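Local coordinates for Poly(A) RNA polymerase protein 2 (Saccharomyces cerevisiae, PDB 3NYB) that is the catalytic subunit of the TRAMP RNA surveillance complex, a nucleotidyltransferase that probably adds poly(A) tails to RNA, at residues K26-Y31 with V164-Q169; R50-Q55 with K106-E111. The protein carries 1 engineered substitution. All blocks are in the same frame, centred on the assembly; numbering follows the deposited sequence.

The two contacts sit in different parts of a two-domain polymerase core. Contact 1 joins helix 17-31 to helix 160-173 and lies buried, about 10 Å from the centre of the chain. Contact 2 joins the C-terminal part of helix 36-54 to the loop between helix 92-105 and strand 113-116, about 28 Å from that centre. Their centres are about 32 Å apart, and their nearest atoms about 21 Å, so they do not touch. Both segments of contact 2 come between those of contact 1 along the chain. Helices 17-31 and 36-54 are consecutive. Contact 1 thus pairs helices from before and after the palm strands, while contact 2 joins two neighbouring parts of the palm at its periphery.

Contact 1: K26-Y31 with V164-Q169; sequences KDFVAY and VLIVKQ
Phe-28 meets Ile-166 and Gln-169 through its ring. Ile-166 CD1 comes obliquely to the ring and lies 3.7 Å from Phe-28 CD2. The two side chains run alongside each other in opposite senses. Gln-169 crosses the Phe-28 side chain at about a right angle. Its CG is 3.9 Å from Phe-28 CZ, so the methylene chain makes the touch. The amide plane is turned 59° from the ring, and only the methylenes touch it. Phe-28 has CG anti to the backbone N (chi1 177°), which sends the ring out toward helix 160-173. Beside it, Val-29 and Leu-165 also cross at about a right angle. One methyl of each does the touching, with Val-29 CG1 3.8 Å from Leu-165 CD1. No hydrogen bond joins the two segments, and the five touching residues are all buried. The ring of Phe-28 also packs edge-to-face with Trp-5, while Ile-166 rests on Leu-218 of helix 214-228. An alanine at Phe-28 would remove the ring and is likely to leave Ile-166 CD1 and the Gln-169 methylenes without their apolar partner on this helix. The axes of segments 26-31 and 164-169 cross at 80° and approach to 10.5 Å. That is a wide, nearly perpendicular crossing, bridged by side chains that reach across. The arrangement is typical of helix-helix packing in a hydrophobic core. It brings a helix that precedes the palm strands against one that follows them, consistent with the N-terminal segment completing the helical central domain of this nucleotidyltransferase family.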
ATOM      1  N   LYS A  26     -10.453  -5.085  -9.811  1.00 32.44           N
ATOM      2  CA  LYS A  26     -10.974  -3.954 -10.569  1.00 27.72           C
ATOM      3  C   LYS A  26     -12.385  -3.556 -10.132  1.00 35.36           C
ATOM      4  O   LYS A  26     -12.770  -2.383 -10.200  1.00 23.03           O
ATOM      5  CB  LYS A  26     -10.980  -4.259 -12.066  1.00 24.60           C
ATOM      6  CG  LYS A  26      -9.614  -4.204 -12.733  1.00 31.42           C
ATOM      7  CD  LYS A  26      -9.732  -4.470 -14.223  1.00 28.94           C
ATOM      8  CE  LYS A  26      -8.544  -5.292 -14.754  1.00 46.84           C
ATOM      9  NZ  LYS A  26      -7.524  -4.492 -15.484  1.00 49.39           N
ATOM     10  N   ASP A  27     -13.168  -4.528  -9.686  1.00 34.16           N
ATOM     11  CA  ASP A  27     -14.531  -4.223  -9.267  1.00 37.01           C
ATOM     12  C   ASP A  27     -14.522  -3.423  -7.976  1.00 37.82           C
ATOM     13  O   ASP A  27     -15.163  -2.370  -7.875  1.00 35.59           O
ATOM     14  CB  ASP A  27     -15.343  -5.501  -9.123  1.00 31.39           C
ATOM     15  CG  ASP A  27     -15.607  -6.164 -10.463  1.00 46.71           C
ATOM     16  OD1 ASP A  27     -15.507  -5.452 -11.493  1.00 44.82           O
ATOM     17  OD2 ASP A  27     -15.914  -7.381 -10.488  1.00 43.09           O
ATOM     18  N   PHE A  28     -13.767  -3.927  -7.005  1.00 32.53           N
ATOM     19  CA  PHE A  28     -13.561  -3.254  -5.733  1.00 36.10           C
ATOM     20  C   PHE A  28     -13.036  -1.832  -5.917  1.00 39.16           C
ATOM     21  O   PHE A  28     -13.610  -0.882  -5.384  1.00 34.02           O
ATOM     22  CB  PHE A  28     -12.582  -4.048  -4.853  1.00 32.39           C
ATOM     23  CG  PHE A  28     -12.274  -3.376  -3.542  1.00 36.81           C
ATOM     24  CD1 PHE A  28     -13.147  -3.473  -2.473  1.00 34.27           C
ATOM     25  CD2 PHE A  28     -11.121  -2.634  -3.383  1.00 35.01           C
ATOM     26  CE1 PHE A  28     -12.869  -2.849  -1.279  1.00 28.84           C
ATOM     27  CE2 PHE A  28     -10.839  -2.010  -2.185  1.00 24.89           C
ATOM     28  CZ  PHE A  28     -11.709  -2.115  -1.138  1.00 21.98           C
ATOM     29  N   VAL A  29     -11.941  -1.699  -6.660  1.00 29.33           N
ATOM     30  CA  VAL A  29     -11.327  -0.401  -6.916  1.00 33.12           C
ATOM     31  C   VAL A  29     -12.315   0.586  -7.522  1.00 30.54           C
ATOM     32  O   VAL A  29     -12.320   1.758  -7.168  1.00 37.80           O
ATOM     33  CB  VAL A  29     -10.091  -0.510  -7.844  1.00 34.43           C
ATOM     34  CG1 VAL A  29      -9.542   0.881  -8.198  1.00 29.78           C
ATOM     35  CG2 VAL A  29      -9.021  -1.346  -7.191  1.00 35.37           C
ATOM     36  N   ALA A  30     -13.148   0.121  -8.439  1.00 30.36           N
ATOM     37  CA  ALA A  30     -14.124   1.017  -9.045  1.00 35.98           C
ATOM     38  C   ALA A  30     -15.209   1.349  -8.030  1.00 37.73           C
ATOM     39  O   ALA A  30     -15.683   2.488  -7.957  1.00 33.33           O
ATOM     40  CB  ALA A  30     -14.725   0.407 -10.318  1.00 12.94           C
ATOM     41  N   TYR A  31     -15.586   0.353  -7.234  1.00 22.30           N
ATOM     42  CA  TYR A  31     -16.591   0.574  -6.207  1.00 26.54           C
ATOM     43  C   TYR A  31     -16.131   1.604  -5.155  1.00 28.89           C
ATOM     44  O   TYR A  31     -16.940   2.394  -4.644  1.00 26.15           O
ATOM     45  CB  TYR A  31     -16.977  -0.750  -5.552  1.00 24.58           C
ATOM     46  CG  TYR A  31     -17.966  -0.599  -4.432  1.00 24.71           C
ATOM     47  CD1 TYR A  31     -19.334  -0.514  -4.695  1.00 33.61           C
ATOM     48  CD2 TYR A  31     -17.542  -0.522  -3.111  1.00 24.08           C
ATOM     49  CE1 TYR A  31     -20.260  -0.376  -3.672  1.00 23.94           C
ATOM     50  CE2 TYR A  31     -18.469  -0.374  -2.069  1.00 25.51           C
ATOM     51  CZ  TYR A  31     -19.821  -0.310  -2.365  1.00 27.24           C
ATOM     52  OH  TYR A  31     -20.736  -0.155  -1.360  1.00 38.57           O
ATOM     53  N   VAL A 164      -2.013  -0.790  -4.507  1.00 28.46           N
ATOM     54  CA  VAL A 164      -1.914   0.039  -3.312  1.00 18.25           C
ATOM     55  C   VAL A 164      -3.250   0.115  -2.575  1.00 30.14           C
ATOM     56  O   VAL A 164      -3.305  -0.034  -1.348  1.00 28.41           O
ATOM     57  CB  VAL A 164      -1.396   1.445  -3.632  1.00 19.36           C
ATOM     58  CG1 VAL A 164      -1.534   2.340  -2.428  1.00 18.73           C
ATOM     59  CG2 VAL A 164       0.064   1.372  -4.065  1.00 20.47           C
ATOM     60  N   LEU A 165      -4.335   0.317  -3.318  1.00 30.95           N
ATOM     61  CA  LEU A 165      -5.644   0.369  -2.682  1.00 23.19           C
ATOM     62  C   LEU A 165      -5.957  -0.935  -1.944  1.00 23.38           C
ATOM     63  O   LEU A 165      -6.387  -0.915  -0.800  1.00 28.70           O
ATOM     64  CB  LEU A 165      -6.730   0.719  -3.692  1.00 31.25           C
ATOM     65  CG  LEU A 165      -6.675   2.177  -4.153  1.00 37.05           C
ATOM     66  CD1 LEU A 165      -7.693   2.440  -5.266  1.00 35.35           C
ATOM     67  CD2 LEU A 165      -6.882   3.114  -2.970  1.00 18.46           C
ATOM     68  N   ILE A 166      -5.712  -2.068  -2.588  1.00 29.90           N
ATOM     69  CA  ILE A 166      -5.954  -3.359  -1.950  1.00 31.63           C
ATOM     70  C   ILE A 166      -5.127  -3.538  -0.682  1.00 36.27           C
ATOM     71  O   ILE A 166      -5.661  -3.846   0.385  1.00 31.00           O
ATOM     72  CB  ILE A 166      -5.648  -4.511  -2.898  1.00 33.00           C
ATOM     73  CG1 ILE A 166      -6.439  -4.348  -4.190  1.00 28.87           C
ATOM     74  CG2 ILE A 166      -6.001  -5.824  -2.246  1.00 41.51           C
ATOM     75  CD1 ILE A 166      -7.924  -4.423  -3.997  1.00 23.17           C
ATOM     76  N   VAL A 167      -3.820  -3.343  -0.808  1.00 34.80           N
ATOM     77  CA  VAL A 167      -2.917  -3.453   0.327  1.00 26.25           C
ATOM     78  C   VAL A 167      -3.292  -2.451   1.419  1.00 35.58           C
ATOM     79  O   VAL A 167      -3.144  -2.727   2.615  1.00 37.02           O
ATOM     80  CB  VAL A 167      -1.462  -3.207  -0.105  1.00 28.11           C
ATOM     81  CG1 VAL A 167      -0.507  -3.520   1.034  1.00 24.92           C
ATOM     82  CG2 VAL A 167      -1.121  -4.052  -1.303  1.00 28.59           C
ATOM     83  N   LYS A 168      -3.771  -1.281   1.007  1.00 35.75           N
ATOM     84  CA  LYS A 168      -4.126  -0.246   1.968  1.00 39.99           C
ATOM     85  C   LYS A 168      -5.346  -0.731   2.742  1.00 39.94           C
ATOM     86  O   LYS A 168      -5.357  -0.730   3.975  1.00 34.13           O
ATOM     87  CB  LYS A 168      -4.404   1.075   1.252  1.00 43.43           C
ATOM     88  CG  LYS A 168      -3.594   2.276   1.763  1.00 41.21           C
ATOM     89  CD  LYS A 168      -3.376   3.291   0.640  1.00 42.96           C
ATOM     90  CE  LYS A 168      -2.737   4.591   1.114  1.00 46.74           C
ATOM     91  NZ  LYS A 168      -3.620   5.369   2.019  1.00 52.36           N
ATOM     92  N   GLN A 169      -6.359  -1.178   2.007  1.00 33.77           N
ATOM     93  CA  GLN A 169      -7.564  -1.721   2.622  1.00 25.62           C
ATOM     94  C   GLN A 169      -7.220  -2.872   3.553  1.00 35.05           C
ATOM     95  O   GLN A 169      -7.646  -2.909   4.706  1.00 29.69           O
ATOM     96  CB  GLN A 169      -8.540  -2.210   1.560  1.00 30.08           C
ATOM     97  CG  GLN A 169      -9.767  -2.905   2.138  1.00 25.55           C
ATOM     98  CD  GLN A 169     -10.500  -2.042   3.152  1.00 30.00           C
ATOM     99  OE1 GLN A 169     -10.528  -0.819   3.034  1.00 37.88           O
ATOM    100  NE2 GLN A 169     -11.099  -2.678   4.152  1.00 29.66           N
TER

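Contact 2: R50-Q55 with K106-E111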
ATOM      1  N   ARG A  50     -12.312  26.433   3.331  1.00 47.01           N
ATOM      2  CA  ARG A  50     -11.374  27.458   2.884  1.00 44.64           C
ATOM      3  C   ARG A  50     -11.940  28.819   3.246  1.00 47.72           C
ATOM      4  O   ARG A  50     -11.248  29.671   3.810  1.00 45.98           O
ATOM      5  CB  ARG A  50     -11.134  27.368   1.375  1.00 38.66           C
ATOM      6  CG  ARG A  50     -10.202  28.442   0.823  1.00 44.55           C
ATOM      7  CD  ARG A  50     -10.078  28.384  -0.708  1.00 39.16           C
ATOM      8  NE  ARG A  50      -9.436  27.153  -1.157  1.00 41.72           N
ATOM      9  CZ  ARG A  50     -10.089  26.108  -1.664  1.00 49.31           C
ATOM     10  NH1 ARG A  50     -11.414  26.144  -1.795  1.00 45.02           N
ATOM     11  NH2 ARG A  50      -9.417  25.025  -2.044  1.00 40.73           N
ATOM     12  N   GLU A  51     -13.220  28.998   2.941  1.00 50.03           N
ATOM     13  CA  GLU A  51     -13.907  30.252   3.200  1.00 45.67           C
ATOM     14  C   GLU A  51     -13.888  30.582   4.696  1.00 33.00           C
ATOM     15  O   GLU A  51     -13.756  31.738   5.079  1.00 37.14           O
ATOM     16  CB  GLU A  51     -15.327  30.202   2.613  1.00 53.61           C
ATOM     17  CG  GLU A  51     -16.219  31.388   2.934  1.00 77.53           C
ATOM     18  CD  GLU A  51     -17.401  31.016   3.821  1.00 97.20           C
ATOM     19  OE1 GLU A  51     -18.329  31.845   3.946  1.00 99.73           O
ATOM     20  OE2 GLU A  51     -17.411  29.898   4.386  1.00106.86           O
ATOM     21  N   ALA A  52     -13.979  29.561   5.541  1.00 28.32           N
ATOM     22  CA  ALA A  52     -13.897  29.777   6.986  1.00 47.89           C
ATOM     23  C   ALA A  52     -12.492  30.176   7.441  1.00 56.62           C
ATOM     24  O   ALA A  52     -12.334  30.832   8.469  1.00 70.52           O
ATOM     25  CB  ALA A  52     -14.369  28.549   7.752  1.00 43.20           C
ATOM     26  N   VAL A  53     -11.479  29.768   6.684  1.00 51.32           N
ATOM     27  CA  VAL A  53     -10.097  30.109   7.000  1.00 42.86           C
ATOM     28  C   VAL A  53      -9.821  31.561   6.593  1.00 48.09           C
ATOM     29  O   VAL A  53      -9.207  32.324   7.334  1.00 42.42           O
ATOM     30  CB  VAL A  53      -9.108  29.145   6.306  1.00 41.27           C
ATOM     31  CG1 VAL A  53      -7.673  29.589   6.527  1.00 49.70           C
ATOM     32  CG2 VAL A  53      -9.307  27.713   6.823  1.00 39.55           C
ATOM     33  N   LYS A  54     -10.305  31.941   5.417  1.00 56.92           N
ATOM     34  CA  LYS A  54     -10.215  33.318   4.967  1.00 53.33           C
ATOM     35  C   LYS A  54     -10.673  34.272   6.066  1.00 49.40           C
ATOM     36  O   LYS A  54     -10.104  35.347   6.238  1.00 58.57           O
ATOM     37  CB  LYS A  54     -11.066  33.527   3.713  1.00 66.19           C
ATOM     38  CG  LYS A  54     -10.566  32.810   2.459  1.00 58.86           C
ATOM     39  CD  LYS A  54      -9.110  33.116   2.190  1.00 59.38           C
ATOM     40  CE  LYS A  54      -8.850  33.344   0.703  1.00 70.33           C
ATOM     41  NZ  LYS A  54      -9.511  32.323  -0.153  1.00 78.50           N
ATOM     42  N   GLN A  55     -11.696  33.877   6.813  1.00 39.54           N
ATOM     43  CA  GLN A  55     -12.243  34.725   7.872  1.00 50.23           C
ATOM     44  C   GLN A  55     -11.251  35.072   8.974  1.00 49.21           C
ATOM     45  O   GLN A  55     -11.338  36.147   9.565  1.00 52.83           O
ATOM     46  CB  GLN A  55     -13.481  34.086   8.495  1.00 46.67           C
ATOM     47  CG  GLN A  55     -14.720  34.224   7.658  1.00 47.97           C
ATOM     48  CD  GLN A  55     -15.770  33.218   8.035  1.00 53.71           C
ATOM     49  OE1 GLN A  55     -16.854  33.189   7.454  1.00 61.73           O
ATOM     50  NE2 GLN A  55     -15.455  32.375   9.013  1.00 50.04           N
ATOM     51  N   LYS A 106     -18.308  28.182  14.445  1.00 65.71           N
ATOM     52  CA  LYS A 106     -19.029  28.307  13.180  1.00 61.66           C
ATOM     53  C   LYS A 106     -19.703  26.988  12.742  1.00 53.50           C
ATOM     54  O   LYS A 106     -20.291  26.914  11.658  1.00 50.85           O
ATOM     55  CB  LYS A 106     -18.084  28.821  12.081  1.00 63.50           C
ATOM     56  CG  LYS A 106     -17.499  30.211  12.320  1.00 72.21           C
ATOM     57  CD  LYS A 106     -18.382  31.299  11.736  1.00 82.67           C
ATOM     58  CE  LYS A 106     -18.559  31.093  10.232  1.00 93.89           C
ATOM     59  NZ  LYS A 106     -19.325  32.181   9.537  1.00 89.52           N
ATOM     60  N   ASN A 107     -19.613  25.957  13.582  1.00 49.91           N
ATOM     61  CA  ASN A 107     -20.258  24.658  13.315  1.00 58.70           C
ATOM     62  C   ASN A 107     -19.742  23.844  12.125  1.00 55.30           C
ATOM     63  O   ASN A 107     -20.505  23.091  11.516  1.00 57.83           O
ATOM     64  CB  ASN A 107     -21.784  24.816  13.198  1.00 63.25           C
ATOM     65  CG  ASN A 107     -22.470  24.834  14.545  1.00 78.13           C
ATOM     66  OD1 ASN A 107     -22.480  23.832  15.262  1.00 86.80           O
ATOM     67  ND2 ASN A 107     -23.059  25.977  14.895  1.00 71.97           N
ATOM     68  N   LEU A 108     -18.459  23.979  11.810  1.00 45.88           N
ATOM     69  CA  LEU A 108     -17.867  23.188  10.742  1.00 43.96           C
ATOM     70  C   LEU A 108     -17.086  22.029  11.331  1.00 43.20           C
ATOM     71  O   LEU A 108     -16.458  21.250  10.617  1.00 44.40           O
ATOM     72  CB  LEU A 108     -16.992  24.053   9.836  1.00 38.81           C
ATOM     73  CG  LEU A 108     -17.811  25.169   9.184  1.00 41.91           C
ATOM     74  CD1 LEU A 108     -16.942  26.148   8.415  1.00 31.89           C
ATOM     75  CD2 LEU A 108     -18.883  24.577   8.288  1.00 34.23           C
ATOM     76  N   ALA A 109     -17.150  21.918  12.652  1.00 39.22           N
ATOM     77  CA  ALA A 109     -16.488  20.845  13.368  1.00 37.44           C
ATOM     78  C   ALA A 109     -17.208  20.582  14.680  1.00 30.41           C
ATOM     79  O   ALA A 109     -17.746  21.504  15.295  1.00 39.39           O
ATOM     80  CB  ALA A 109     -15.040  21.211  13.632  1.00 45.90           C
ATOM     81  N   THR A 110     -17.222  19.318  15.102  1.00 26.95           N
ATOM     82  CA  THR A 110     -17.670  18.975  16.452  1.00 48.92           C
ATOM     83  C   THR A 110     -16.450  18.751  17.341  1.00 52.08           C
ATOM     84  O   THR A 110     -15.876  19.709  17.861  1.00 57.35           O
ATOM     85  CB  THR A 110     -18.595  17.740  16.473  1.00 62.37           C
ATOM     86  OG1 THR A 110     -17.865  16.577  16.064  1.00 71.81           O
ATOM     87  CG2 THR A 110     -19.778  17.948  15.539  1.00 70.44           C
ATOM     88  N   GLU A 111     -16.034  17.501  17.510  1.00 41.05           N
ATOM     89  CA  GLU A 111     -14.819  17.254  18.263  1.00 49.26           C
ATOM     90  C   GLU A 111     -13.607  17.473  17.387  1.00 48.36           C
ATOM     91  O   GLU A 111     -13.471  16.865  16.329  1.00 52.66           O
ATOM     92  CB  GLU A 111     -14.768  15.851  18.852  1.00 51.09           C
ATOM     93  CG  GLU A 111     -13.346  15.417  19.179  1.00 56.37           C
ATOM     94  CD  GLU A 111     -13.286  14.389  20.283  1.00 76.56           C
ATOM     95  OE1 GLU A 111     -13.693  14.717  21.421  1.00 86.09           O
ATOM     96  OE2 GLU A 111     -12.824  13.257  20.013  1.00 76.01           O
TER
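Gln-55 and Lys-106 both start with CG anti to the carbonyl carbon, at chi1 -78° and -62°. The Gln-55 chain then runs extended, and the Lys-106 chain folds at chi2 and chi3, which brings NZ and CE beside the amide. The two side chains reach toward each other from the two segments, and their polar ends meet. Lys-106 NZ gives a weak hydrogen bond to Gln-55 OE1 at 3.4 Å. The Lys-106 CE methylene lies close to the other branch of the same amide, 3.6 Å from Gln-55 NE2. The lysine end therefore lies beside the amide as a whole, with its ammonium nearer the oxygen. Glu-51, one turn earlier on the helix, has OE1 5.7 Å from Lys-106 NZ. That is too far for a salt bridge, but the opposite charge may still attract the ammonium.

Further in, Ala-52 and Leu-108 make the apolar half of the contact. Leu-108 extends one methyl toward the helix, and its CD1 lies 3.6 Å from Ala-52 CB. Ala-52 is buried, while the polar pair is exposed. Asn-107, between Lys-106 and Leu-108, has positive phi and closes helix 92-105 with a Schellman motif. After this turn Leu-108 points back at helix 36-54. Gln-55 also touches His-102 of helix 92-105, while Arg-50 forms a salt bridge with Asp-61. The contact thus joins the C-terminal part of one palm helix to the turn after another. Its chemistry is a small apolar touch beneath a weak, solvent-facing polar one, which implies a modest link at the domain surface.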